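Local coordinates for protein putative alpha-L-fucosidase (Bacteroides thetaiotaomicron, PDB 3EYP) that probably hydrolyses alpha-L-fucosidic linkages as a family 29 glycoside hydrolase, with a TIM-barrel-type catalytic domain followed by an F5/8 type C (discoidin-like) domain, at residues L327-A331 / L372-F378; E346-D350 / I448-G452; T393-E399 / R436-G442. All coordinates share one frame; numbering follows the deposited sequence.

Contact 1 of 3, residues L327-A331 / L372-F378; sequences LLRGA and LPKTIEF
Leu327 meets the 372-378 segment through three parts of itself: its CB, one methyl of its fork, and its carbonyl. CB rests on the terminal methyl of Ile376, Leu327 CB to Ile376 CD1 being 3.9 Å. Farther out, Leu327 CD1 lies 4.0 Å from Phe378 CB, so it meets the root of that side chain and not its ring; the same methyl also lies close to the backbone carbonyl of Glu377. On the other flank, Leu372 CD2 sits 3.2 Å from Leu327 O and 3.8 Å from Leu328 CA, and it touches Ala331 CB at 4.2 Å. One methyl thus touches Leu327, Leu328 and Ala331. The contact is made of methyls and backbone carbonyls with no hydrogen bond across it, and branched aliphatic side chains suit it because each offers several methyls.

Ile376 holds CG1 between its backbone N and carbonyl carbon (chi1 62°), and with chi2 extended at 175° its CD1 is carried to Leu327. The loop keeps its own shape through a type II beta turn from Leu328 to Ala331, closed by Ala331 N to Leu328 O at 3.0 Å. Gly330 takes the positive phi (100°) of the third turn position, where a side chain would collide with the carbonyl O of Arg329.

Outside the contact, Leu327 pairs by backbone hydrogen bonds with Val453, and Leu328 packs on Phe451 and Val435. Strand 375-378 is hydrogen-bonded to strand 423-432. The chain bends at Pro373 and Lys374, passing from the sheet of strand 366-372 to the other sheet, while the loop leads from helix 306-323 into strand 332-335.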
ATOM      1  N   LEU A 327      23.100  11.735   0.791  1.00 52.44           N
ATOM      2  CA  LEU A 327      24.525  11.974   0.536  1.00 52.48           C
ATOM      3  C   LEU A 327      24.737  13.165  -0.377  1.00 53.55           C
ATOM      4  O   LEU A 327      25.864  13.664  -0.536  1.00 53.92           O
ATOM      5  CB  LEU A 327      25.198  10.744  -0.052  1.00 52.67           C
ATOM      6  CG  LEU A 327      25.208   9.576   0.940  1.00 52.81           C
ATOM      7  CD1 LEU A 327      25.894   8.353   0.348  1.00 51.31           C
ATOM      8  CD2 LEU A 327      25.852  10.014   2.299  1.00 50.20           C
ATOM      9  N   LEU A 328      23.657  13.644  -0.967  1.00 53.22           N
ATOM     10  CA  LEU A 328      23.781  14.811  -1.828  1.00 54.35           C
ATOM     11  C   LEU A 328      23.766  16.071  -0.983  1.00 56.02           C
ATOM     12  O   LEU A 328      24.078  17.155  -1.477  1.00 56.75           O
ATOM     13  CB  LEU A 328      22.657  14.911  -2.863  1.00 52.97           C
ATOM     14  CG  LEU A 328      22.588  13.820  -3.910  1.00 51.27           C
ATOM     15  CD1 LEU A 328      21.422  14.108  -4.852  1.00 44.88           C
ATOM     16  CD2 LEU A 328      23.927  13.657  -4.646  1.00 50.17           C
ATOM     17  N   ARG A 329      23.376  15.970   0.286  1.00 57.38           N
ATOM     18  CA  ARG A 329      23.210  17.203   1.029  1.00 59.35           C
ATOM     19  C   ARG A 329      24.543  17.926   1.138  1.00 59.28           C
ATOM     20  O   ARG A 329      25.593  17.347   1.292  1.00 59.44           O
ATOM     21  CB  ARG A 329      22.492  17.002   2.351  1.00 60.14           C
ATOM     22  CG  ARG A 329      20.963  17.264   2.122  1.00 62.80           C
ATOM     23  CD  ARG A 329      20.109  16.815   3.299  1.00 67.59           C
ATOM     24  NE  ARG A 329      20.523  17.512   4.509  1.00 70.40           N
ATOM     25  CZ  ARG A 329      20.093  18.711   4.875  1.00 73.14           C
ATOM     26  NH1 ARG A 329      20.564  19.243   5.996  1.00 75.54           N
ATOM     27  NH2 ARG A 329      19.201  19.375   4.138  1.00 72.71           N
ATOM     28  N   GLY A 330      24.480  19.217   0.966  1.00 59.66           N
ATOM     29  CA  GLY A 330      25.685  20.015   1.084  1.00 59.81           C
ATOM     30  C   GLY A 330      26.247  20.339  -0.264  1.00 59.41           C
ATOM     31  O   GLY A 330      27.136  21.197  -0.387  1.00 59.87           O
ATOM     32  N   ALA A 331      25.684  19.680  -1.276  1.00 57.90           N
ATOM     33  CA  ALA A 331      26.130  19.865  -2.682  1.00 57.46           C
ATOM     34  C   ALA A 331      25.960  21.291  -3.174  1.00 56.24           C
ATOM     35  O   ALA A 331      25.149  22.068  -2.663  1.00 56.30           O
ATOM     36  CB  ALA A 331      25.421  18.871  -3.655  1.00 57.27           C
ATOM     37  N   LEU A 372      29.635  17.660  -5.283  1.00 56.85           N
ATOM     38  CA  LEU A 372      29.858  17.299  -3.902  1.00 58.42           C
ATOM     39  C   LEU A 372      31.244  17.721  -3.449  1.00 59.51           C
ATOM     40  O   LEU A 372      32.205  17.510  -4.154  1.00 59.73           O
ATOM     41  CB  LEU A 372      29.719  15.785  -3.720  1.00 59.08           C
ATOM     42  CG  LEU A 372      28.285  15.327  -4.003  1.00 60.45           C
ATOM     43  CD1 LEU A 372      28.271  13.974  -4.700  1.00 62.09           C
ATOM     44  CD2 LEU A 372      27.455  15.336  -2.735  1.00 62.62           C
ATOM     45  N   PRO A 373      31.346  18.294  -2.257  1.00 60.99           N
ATOM     46  CA  PRO A 373      32.653  18.764  -1.777  1.00 62.56           C
ATOM     47  C   PRO A 373      33.669  17.655  -1.674  1.00 63.53           C
ATOM     48  O   PRO A 373      34.849  17.848  -1.942  1.00 64.90           O
ATOM     49  CB  PRO A 373      32.340  19.302  -0.381  1.00 62.03           C
ATOM     50  CG  PRO A 373      31.031  18.710  -0.029  1.00 61.93           C
ATOM     51  CD  PRO A 373      30.278  18.584  -1.291  1.00 61.54           C
ATOM     52  N   LYS A 374      33.208  16.490  -1.264  1.00 64.05           N
ATOM     53  CA  LYS A 374      34.066  15.299  -1.242  1.00 64.01           C
ATOM     54  C   LYS A 374      33.366  14.143  -1.947  1.00 63.66           C
ATOM     55  O   LYS A 374      32.134  14.069  -1.958  1.00 64.02           O
ATOM     56  CB  LYS A 374      34.416  14.924   0.212  1.00 64.63           C
ATOM     57  N   THR A 375      34.140  13.235  -2.507  1.00 62.55           N
ATOM     58  CA  THR A 375      33.531  12.095  -3.178  1.00 62.25           C
ATOM     59  C   THR A 375      32.801  11.150  -2.210  1.00 60.48           C
ATOM     60  O   THR A 375      33.251  10.799  -1.122  1.00 60.34           O
ATOM     61  CB  THR A 375      34.481  11.291  -4.075  1.00 62.66           C
ATOM     62  OG1 THR A 375      34.970  10.150  -3.371  1.00 65.16           O
ATOM     63  CG2 THR A 375      35.604  12.129  -4.608  1.00 63.51           C
ATOM     64  N   ILE A 376      31.633  10.758  -2.671  1.00 58.18           N
ATOM     65  CA  ILE A 376      30.717   9.894  -1.918  1.00 56.22           C
ATOM     66  C   ILE A 376      30.611   8.509  -2.533  1.00 54.29           C
ATOM     67  O   ILE A 376      30.873   8.301  -3.715  1.00 53.47           O
ATOM     68  CB  ILE A 376      29.292  10.521  -1.869  1.00 56.12           C
ATOM     69  CG1 ILE A 376      28.713  10.655  -3.290  1.00 54.89           C
ATOM     70  CG2 ILE A 376      29.342  11.851  -1.164  1.00 55.18           C
ATOM     71  CD1 ILE A 376      27.247  11.144  -3.372  1.00 54.58           C
ATOM     72  N   GLU A 377      30.205   7.557  -1.697  1.00 53.31           N
ATOM     73  CA  GLU A 377      29.859   6.205  -2.160  1.00 51.81           C
ATOM     74  C   GLU A 377      28.361   5.922  -1.909  1.00 50.37           C
ATOM     75  O   GLU A 377      27.845   6.054  -0.788  1.00 48.73           O
ATOM     76  CB  GLU A 377      30.702   5.142  -1.477  1.00 52.09           C
ATOM     77  CG  GLU A 377      30.622   3.811  -2.159  1.00 56.27           C
ATOM     78  CD  GLU A 377      31.215   2.656  -1.336  1.00 61.95           C
ATOM     79  OE1 GLU A 377      31.418   2.807  -0.104  1.00 65.82           O
ATOM     80  OE2 GLU A 377      31.460   1.589  -1.947  1.00 64.51           O
ATOM     81  N   PHE A 378      27.668   5.560  -2.978  1.00 49.07           N
ATOM     82  CA  PHE A 378      26.222   5.216  -2.858  1.00 47.98           C
ATOM     83  C   PHE A 378      25.802   4.029  -3.708  1.00 47.08           C
ATOM     84  O   PHE A 378      26.409   3.711  -4.721  1.00 46.41           O
ATOM     85  CB  PHE A 378      25.326   6.440  -3.108  1.00 47.92           C
ATOM     86  CG  PHE A 378      25.358   6.947  -4.539  1.00 49.79           C
ATOM     87  CD1 PHE A 378      24.387   6.567  -5.444  1.00 48.70           C
ATOM     88  CD2 PHE A 378      26.359   7.818  -4.956  1.00 49.06           C
ATOM     89  CE1 PHE A 378      24.415   7.028  -6.766  1.00 49.73           C
ATOM     90  CE2 PHE A 378      26.408   8.280  -6.265  1.00 51.47           C
ATOM     91  CZ  PHE A 378      25.433   7.884  -7.180  1.00 52.15           C
TER

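Contact 2 of 3, residues E346-D350 / I448-G452; sequences EKMLD and IHTFG
A short 3-10 segment at 346-349 docks against strand 447-454 of the F5/8 type C domain, where a classic beta bulge at His449 and Thr450, both facing Glu384, interrupts the strand. Phe451 N donates to Met348 O at 3.0 Å in a nearly straight bond (171°), with the donor tilted 21° from the carbonyl plane. Around this bond the backbones press together: Met348 CA approaches His449 O at 3.4 Å in a CA-H...O contact, and Thr450 CA makes another with Met348 O.

Met348 supplies most of the side-chain contact. Its CG lies 3.6 Å from Ile448 O, and its sulfur wedges between Ile448 and Phe451, with SD to Ile448 CG2 at 3.7 Å and SD to Phe451 CB at 3.9 Å. The chain runs extended to SD (chi2 -174°) and then bends at chi3, an adaptable shape that suits methionine to this buried place. Leu349 CD2 comes within 3.4 Å of Phe451 O, while Thr450 OG1 turns to Glu384 and His449 ND1 to Thr355 O.

One straight hydrogen bond, backed by two CA-H...O contacts, sets the place of the 3-10 segment on the strand, and the thioether packs against apolar groups beside it.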
ATOM      1  N   GLU A 346      17.733  23.381  -5.234  1.00 50.95           N
ATOM      2  CA  GLU A 346      18.165  23.121  -3.857  1.00 51.78           C
ATOM      3  C   GLU A 346      17.004  22.603  -2.984  1.00 51.12           C
ATOM      4  O   GLU A 346      17.207  21.951  -1.969  1.00 49.81           O
ATOM      5  CB  GLU A 346      18.774  24.366  -3.193  1.00 52.67           C
ATOM      6  CG  GLU A 346      20.174  24.643  -3.684  1.00 54.23           C
ATOM      7  CD  GLU A 346      20.179  25.518  -4.913  1.00 58.04           C
ATOM      8  OE1 GLU A 346      19.058  25.883  -5.358  1.00 59.27           O
ATOM      9  OE2 GLU A 346      21.304  25.829  -5.425  1.00 60.49           O
ATOM     10  N   LYS A 347      15.790  22.894  -3.408  1.00 49.90           N
ATOM     11  CA  LYS A 347      14.620  22.415  -2.668  1.00 50.78           C
ATOM     12  C   LYS A 347      14.558  20.876  -2.553  1.00 50.19           C
ATOM     13  O   LYS A 347      14.050  20.363  -1.571  1.00 51.95           O
ATOM     14  CB  LYS A 347      13.340  22.944  -3.281  1.00 50.36           C
ATOM     15  CG  LYS A 347      13.376  24.397  -3.341  1.00 52.99           C
ATOM     16  CD  LYS A 347      13.485  25.007  -1.969  1.00 55.26           C
ATOM     17  CE  LYS A 347      13.018  26.449  -2.005  1.00 57.47           C
ATOM     18  NZ  LYS A 347      14.155  27.343  -2.265  1.00 57.91           N
ATOM     19  N   MET A 348      15.108  20.176  -3.541  1.00 48.29           N
ATOM     20  CA  MET A 348      15.035  18.696  -3.612  1.00 48.91           C
ATOM     21  C   MET A 348      15.812  18.061  -2.461  1.00 49.59           C
ATOM     22  O   MET A 348      15.749  16.826  -2.182  1.00 49.86           O
ATOM     23  CB  MET A 348      15.601  18.181  -4.954  1.00 48.38           C
ATOM     24  CG  MET A 348      14.678  18.452  -6.220  1.00 46.58           C
ATOM     25  SD  MET A 348      15.224  17.723  -7.804  1.00 35.13           S
ATOM     26  CE  MET A 348      16.233  19.033  -8.589  1.00 45.32           C
ATOM     27  N   LEU A 349      16.551  18.935  -1.798  1.00 49.71           N
ATOM     28  CA  LEU A 349      17.578  18.526  -0.829  1.00 50.73           C
ATOM     29  C   LEU A 349      17.315  18.960   0.582  1.00 51.16           C
ATOM     30  O   LEU A 349      18.062  18.611   1.483  1.00 50.66           O
ATOM     31  CB  LEU A 349      18.947  19.079  -1.214  1.00 50.46           C
ATOM     32  CG  LEU A 349      19.536  18.679  -2.544  1.00 50.63           C
ATOM     33  CD1 LEU A 349      20.947  19.235  -2.727  1.00 49.04           C
ATOM     34  CD2 LEU A 349      19.519  17.153  -2.601  1.00 52.93           C
ATOM     35  N   ASP A 350      16.253  19.715   0.742  1.00 51.80           N
ATOM     36  CA  ASP A 350      15.990  20.443   1.975  1.00 53.54           C
ATOM     37  C   ASP A 350      15.160  19.718   3.012  1.00 54.90           C
ATOM     38  O   ASP A 350      14.854  20.255   4.069  1.00 54.93           O
ATOM     39  CB  ASP A 350      15.383  21.811   1.684  1.00 53.08           C
ATOM     40  CG  ASP A 350      13.934  21.736   1.245  1.00 54.85           C
ATOM     41  OD1 ASP A 350      13.355  20.639   1.311  1.00 54.73           O
ATOM     42  OD2 ASP A 350      13.378  22.784   0.832  1.00 53.09           O
ATOM     43  N   ILE A 448       9.370  18.380  -8.536  1.00 43.65           N
ATOM     44  CA  ILE A 448      10.031  17.325  -7.755  1.00 44.41           C
ATOM     45  C   ILE A 448      10.348  17.743  -6.309  1.00 44.94           C
ATOM     46  O   ILE A 448      11.095  18.722  -6.035  1.00 43.93           O
ATOM     47  CB  ILE A 448      11.306  16.847  -8.482  1.00 45.84           C
ATOM     48  CG1 ILE A 448      10.913  16.299  -9.876  1.00 48.75           C
ATOM     49  CG2 ILE A 448      12.065  15.763  -7.631  1.00 45.20           C
ATOM     50  CD1 ILE A 448      11.999  16.369 -10.929  1.00 50.18           C
ATOM     51  N   HIS A 449       9.809  16.956  -5.391  1.00 44.76           N
ATOM     52  CA  HIS A 449       9.909  17.251  -3.966  1.00 45.82           C
ATOM     53  C   HIS A 449      11.295  16.911  -3.459  1.00 46.18           C
ATOM     54  O   HIS A 449      11.909  17.654  -2.707  1.00 48.35           O
ATOM     55  CB  HIS A 449       8.892  16.433  -3.125  1.00 45.58           C
ATOM     56  CG  HIS A 449       7.576  17.101  -2.932  1.00 46.16           C
ATOM     57  ND1 HIS A 449       7.457  18.336  -2.320  1.00 49.72           N
ATOM     58  CD2 HIS A 449       6.310  16.675  -3.172  1.00 49.39           C
ATOM     59  CE1 HIS A 449       6.177  18.675  -2.267  1.00 50.89           C
ATOM     60  NE2 HIS A 449       5.460  17.676  -2.756  1.00 51.63           N
ATOM     61  N   THR A 450      11.759  15.771  -3.909  1.00 45.58           N
ATOM     62  CA  THR A 450      12.908  15.126  -3.318  1.00 46.14           C
ATOM     63  C   THR A 450      13.756  14.437  -4.320  1.00 45.32           C
ATOM     64  O   THR A 450      13.268  13.767  -5.222  1.00 46.10           O
ATOM     65  CB  THR A 450      12.449  14.055  -2.232  1.00 45.27           C
ATOM     66  OG1 THR A 450      11.550  14.682  -1.294  1.00 48.23           O
ATOM     67  CG2 THR A 450      13.644  13.448  -1.517  1.00 47.17           C
ATOM     68  N   PHE A 451      15.060  14.588  -4.134  1.00 45.63           N
ATOM     69  CA  PHE A 451      16.041  13.759  -4.844  1.00 44.85           C
ATOM     70  C   PHE A 451      17.214  13.465  -3.924  1.00 44.83           C
ATOM     71  O   PHE A 451      17.698  14.349  -3.251  1.00 46.32           O
ATOM     72  CB  PHE A 451      16.526  14.386  -6.156  1.00 45.25           C
ATOM     73  CG  PHE A 451      17.508  13.511  -6.918  1.00 45.52           C
ATOM     74  CD1 PHE A 451      17.102  12.310  -7.479  1.00 44.81           C
ATOM     75  CD2 PHE A 451      18.840  13.908  -7.091  1.00 47.81           C
ATOM     76  CE1 PHE A 451      17.991  11.545  -8.161  1.00 46.34           C
ATOM     77  CE2 PHE A 451      19.736  13.139  -7.771  1.00 46.67           C
ATOM     78  CZ  PHE A 451      19.344  11.966  -8.309  1.00 45.93           C
ATOM     79  N   GLY A 452      17.601  12.206  -3.844  1.00 43.65           N
ATOM     80  CA  GLY A 452      18.680  11.789  -2.985  1.00 44.08           C
ATOM     81  C   GLY A 452      19.391  10.533  -3.434  1.00 44.21           C
ATOM     82  O   GLY A 452      18.921   9.769  -4.262  1.00 42.91           O
TER

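Contact 3 of 3, residues T393-E399 / R436-G442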
ATOM      1  N   THR A 393       6.638  14.259 -15.140  1.00 41.97           N
ATOM      2  CA  THR A 393       7.857  13.645 -15.753  1.00 42.32           C
ATOM      3  C   THR A 393       7.602  12.217 -16.206  1.00 42.02           C
ATOM      4  O   THR A 393       6.930  11.428 -15.520  1.00 41.08           O
ATOM      5  CB  THR A 393       9.054  13.724 -14.775  1.00 42.18           C
ATOM      6  OG1 THR A 393       9.310  15.129 -14.492  1.00 44.35           O
ATOM      7  CG2 THR A 393      10.269  13.013 -15.345  1.00 44.30           C
ATOM      8  N   THR A 394       8.120  11.900 -17.401  1.00 42.26           N
ATOM      9  CA  THR A 394       7.905  10.600 -18.003  1.00 42.70           C
ATOM     10  C   THR A 394       9.136   9.906 -18.503  1.00 42.94           C
ATOM     11  O   THR A 394       9.057   8.774 -18.962  1.00 41.53           O
ATOM     12  CB  THR A 394       6.891  10.637 -19.174  1.00 44.62           C
ATOM     13  OG1 THR A 394       7.361  11.532 -20.202  1.00 45.31           O
ATOM     14  CG2 THR A 394       5.505  11.056 -18.699  1.00 42.50           C
ATOM     15  N   LYS A 395      10.276  10.569 -18.393  1.00 41.58           N
ATOM     16  CA  LYS A 395      11.545   9.885 -18.641  1.00 43.57           C
ATOM     17  C   LYS A 395      12.630  10.575 -17.858  1.00 42.69           C
ATOM     18  O   LYS A 395      12.658  11.811 -17.798  1.00 44.33           O
ATOM     19  CB  LYS A 395      11.817   9.874 -20.167  1.00 43.97           C
ATOM     20  CG  LYS A 395      13.048   9.135 -20.573  1.00 48.56           C
ATOM     21  CD  LYS A 395      13.201   9.168 -22.094  1.00 52.58           C
ATOM     22  CE  LYS A 395      14.588   8.668 -22.504  1.00 55.25           C
ATOM     23  NZ  LYS A 395      14.886   9.106 -23.930  1.00 58.40           N
ATOM     24  N   TRP A 396      13.442   9.786 -17.183  1.00 42.69           N
ATOM     25  CA  TRP A 396      14.532  10.297 -16.366  1.00 42.56           C
ATOM     26  C   TRP A 396      15.684   9.326 -16.196  1.00 43.17           C
ATOM     27  O   TRP A 396      15.534   8.068 -16.261  1.00 43.66           O
ATOM     28  CB  TRP A 396      14.044  10.773 -14.985  1.00 43.11           C
ATOM     29  CG  TRP A 396      13.354   9.713 -14.153  1.00 43.73           C
ATOM     30  CD1 TRP A 396      12.074   9.296 -14.271  1.00 44.05           C
ATOM     31  CD2 TRP A 396      13.918   8.976 -13.079  1.00 43.56           C
ATOM     32  NE1 TRP A 396      11.797   8.339 -13.324  1.00 42.05           N
ATOM     33  CE2 TRP A 396      12.929   8.114 -12.598  1.00 43.52           C
ATOM     34  CE3 TRP A 396      15.180   8.946 -12.487  1.00 42.40           C
ATOM     35  CZ2 TRP A 396      13.155   7.227 -11.535  1.00 44.07           C
ATOM     36  CZ3 TRP A 396      15.399   8.067 -11.451  1.00 45.77           C
ATOM     37  CH2 TRP A 396      14.387   7.230 -10.984  1.00 46.56           C
ATOM     38  N   SER A 397      16.846   9.928 -16.014  1.00 42.70           N
ATOM     39  CA  SER A 397      18.091   9.165 -15.794  1.00 44.47           C
ATOM     40  C   SER A 397      18.969   9.856 -14.779  1.00 44.60           C
ATOM     41  O   SER A 397      18.843  11.037 -14.529  1.00 45.85           O
ATOM     42  CB  SER A 397      18.889   8.990 -17.061  1.00 43.92           C
ATOM     43  OG  SER A 397      18.089   8.558 -18.116  1.00 44.43           O
ATOM     44  N   VAL A 398      19.840   9.062 -14.192  1.00 46.06           N
ATOM     45  CA  VAL A 398      20.843   9.553 -13.277  1.00 46.61           C
ATOM     46  C   VAL A 398      22.234   9.031 -13.699  1.00 47.14           C
ATOM     47  O   VAL A 398      22.430   7.878 -14.071  1.00 47.38           O
ATOM     48  CB  VAL A 398      20.492   9.209 -11.767  1.00 46.65           C
ATOM     49  CG1 VAL A 398      21.533   9.822 -10.794  1.00 47.46           C
ATOM     50  CG2 VAL A 398      19.044   9.679 -11.382  1.00 42.55           C
ATOM     51  N   GLU A 399      23.166   9.968 -13.673  1.00 48.83           N
ATOM     52  CA  GLU A 399      24.575   9.750 -13.977  1.00 48.66           C
ATOM     53  C   GLU A 399      25.480  10.326 -12.913  1.00 49.69           C
ATOM     54  O   GLU A 399      25.080  11.065 -12.020  1.00 49.19           O
ATOM     55  CB  GLU A 399      24.909  10.403 -15.322  1.00 49.87           C
ATOM     56  CG  GLU A 399      23.979   9.943 -16.423  1.00 49.35           C
ATOM     57  CD  GLU A 399      24.097  10.787 -17.683  1.00 54.54           C
ATOM     58  OE1 GLU A 399      24.448  11.993 -17.567  1.00 58.59           O
ATOM     59  OE2 GLU A 399      23.838  10.245 -18.779  1.00 52.93           O
ATOM     60  N   ARG A 436      24.501  13.759 -11.728  1.00 48.19           N
ATOM     61  CA  ARG A 436      23.555  14.413 -12.627  1.00 48.67           C
ATOM     62  C   ARG A 436      22.181  13.749 -12.692  1.00 47.69           C
ATOM     63  O   ARG A 436      22.058  12.551 -12.965  1.00 48.94           O
ATOM     64  CB  ARG A 436      24.118  14.519 -14.057  1.00 48.76           C
ATOM     65  CG  ARG A 436      23.174  15.252 -14.973  1.00 49.90           C
ATOM     66  CD  ARG A 436      23.824  15.792 -16.227  1.00 53.76           C
ATOM     67  NE  ARG A 436      24.138  14.765 -17.205  1.00 54.10           N
ATOM     68  CZ  ARG A 436      24.355  15.034 -18.498  1.00 53.71           C
ATOM     69  NH1 ARG A 436      24.644  14.072 -19.352  1.00 51.82           N
ATOM     70  NH2 ARG A 436      24.233  16.275 -18.944  1.00 53.83           N
ATOM     71  N   LEU A 437      21.166  14.579 -12.495  1.00 46.58           N
ATOM     72  CA  LEU A 437      19.760  14.175 -12.689  1.00 45.21           C
ATOM     73  C   LEU A 437      19.250  14.788 -13.979  1.00 45.85           C
ATOM     74  O   LEU A 437      19.165  16.017 -14.114  1.00 46.31           O
ATOM     75  CB  LEU A 437      18.903  14.624 -11.520  1.00 45.14           C
ATOM     76  CG  LEU A 437      17.401  14.403 -11.668  1.00 43.75           C
ATOM     77  CD1 LEU A 437      17.065  12.874 -11.878  1.00 43.25           C
ATOM     78  CD2 LEU A 437      16.684  15.010 -10.457  1.00 44.00           C
ATOM     79  N   ARG A 438      18.957  13.905 -14.947  1.00 45.09           N
ATOM     80  CA  ARG A 438      18.380  14.283 -16.231  1.00 45.92           C
ATOM     81  C   ARG A 438      16.875  13.998 -16.269  1.00 44.61           C
ATOM     82  O   ARG A 438      16.449  12.838 -16.252  1.00 45.48           O
ATOM     83  CB  ARG A 438      19.046  13.515 -17.384  1.00 46.03           C
ATOM     84  CG  ARG A 438      20.613  13.487 -17.390  1.00 49.70           C
ATOM     85  CD  ARG A 438      21.137  13.286 -18.829  1.00 52.03           C
ATOM     86  NE  ARG A 438      21.016  14.561 -19.544  1.00 59.25           N
ATOM     87  CZ  ARG A 438      21.366  14.776 -20.820  1.00 63.01           C
ATOM     88  NH1 ARG A 438      21.234  15.999 -21.344  1.00 63.81           N
ATOM     89  NH2 ARG A 438      21.809  13.790 -21.579  1.00 62.20           N
ATOM     90  N   ILE A 439      16.095  15.076 -16.318  1.00 43.02           N
ATOM     91  CA  ILE A 439      14.658  15.039 -16.630  1.00 41.55           C
ATOM     92  C   ILE A 439      14.583  15.149 -18.119  1.00 42.98           C
ATOM     93  O   ILE A 439      14.886  16.206 -18.699  1.00 42.82           O
ATOM     94  CB  ILE A 439      13.841  16.197 -15.954  1.00 41.50           C
ATOM     95  CG1 ILE A 439      13.993  16.155 -14.455  1.00 40.72           C
ATOM     96  CG2 ILE A 439      12.301  16.151 -16.334  1.00 36.43           C
ATOM     97  CD1 ILE A 439      13.918  14.793 -13.892  1.00 41.57           C
ATOM     98  N   GLN A 440      14.263  14.025 -18.754  1.00 43.33           N
ATOM     99  CA  GLN A 440      14.395  13.867 -20.211  1.00 43.81           C
ATOM    100  C   GLN A 440      13.152  14.072 -21.025  1.00 44.20           C
ATOM    101  O   GLN A 440      13.210  14.451 -22.169  1.00 46.57           O
ATOM    102  CB  GLN A 440      15.000  12.500 -20.521  1.00 43.65           C
ATOM    103  CG  GLN A 440      16.413  12.477 -20.073  1.00 45.51           C
ATOM    104  CD  GLN A 440      16.991  11.105 -19.934  1.00 50.48           C
ATOM    105  OE1 GLN A 440      16.507  10.272 -19.158  1.00 50.43           O
ATOM    106  NE2 GLN A 440      18.092  10.881 -20.638  1.00 50.41           N
ATOM    107  N   ASP A 441      12.015  13.848 -20.420  1.00 45.27           N
ATOM    108  CA  ASP A 441      10.719  13.983 -21.108  1.00 44.58           C
ATOM    109  C   ASP A 441       9.602  13.996 -20.095  1.00 45.32           C
ATOM    110  O   ASP A 441       9.762  13.530 -18.941  1.00 43.96           O
ATOM    111  CB  ASP A 441      10.500  12.832 -22.088  1.00 44.68           C
ATOM    112  CG  ASP A 441       9.539  13.178 -23.208  1.00 46.12           C
ATOM    113  OD1 ASP A 441       9.088  14.333 -23.356  1.00 45.22           O
ATOM    114  OD2 ASP A 441       9.196  12.262 -23.960  1.00 47.64           O
ATOM    115  N   GLY A 442       8.482  14.550 -20.549  1.00 45.72           N
ATOM    116  CA  GLY A 442       7.282  14.703 -19.728  1.00 45.68           C
ATOM    117  C   GLY A 442       6.111  15.291 -20.438  1.00 45.67           C
ATOM    118  O   GLY A 442       6.226  15.702 -21.564  1.00 47.35           O
TER
HETATM  119  O   HOH W   1      19.842   8.557 -20.607  1.00 58.30           O
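Strands 393-399 and 436-442 run antiparallel, their directions 156° apart, and the register slips at two classic bulges: Thr394 and Lys395 both face Asp441, and Gln440 and Asp441 both face Lys395. Asp441 O accepts Thr394 N at 2.8 Å and Lys395 N at 3.1 Å, both from one face of its carbonyl plane.

Glu399 and Arg436 lie side by side, pointing the same way. Both Arg436 NE (2.8 Å) and Arg436 NH1 (2.7 Å) reach Glu399 OE1 at the guanidinium edge, NH1 on the syn lone pair and NE nearly along the C-O direction. Arg438 NE lies over one face of the Arg436 guanidinium, and Arg438 NH1 forms a salt bridge with Asp367. Ser397 OG gives its proton to Gln440 OE1 at 2.6 Å and accepts from Asp415 N and from a water that in turn accepts from Gln440 NE2, closing a small ring. Among Trp396, Val398, Leu437 and Ile439, on the opposite face, Val398 CG2 touches Leu437 CD1 at 3.8 Å.

This strand pair carries mostly polar side chains on one face and mostly apolar ones on the other. The carboxylates of Glu399 and Asp367 probably offset the charge of the two neighbouring arginines.

Overall arrangement
All three contacts belong to the beta-sandwich at the C-terminal end of the chain. Contact 1 and contact 2 have centres about 14 Å apart and touch, Arg329 NH2 reaching Leu349 O while Leu328 packs on Phe451; their segments alternate along the chain. Contact 3 is nested inside the loop closed by contact 2, its centre likewise about 14 Å from that of contact 2, and the two share a core in which Phe451 meets Val398 and Leu437. Contacts 1 and 3, about 20 Å apart between centres, do not touch. Strand 447-454, which follows strand 434-442, lies in the sheet facing that of contact 3, so contact 2 borders the sandwich interior while contact 1 lies where the loop after helix 306-323 leads into strand 332-335.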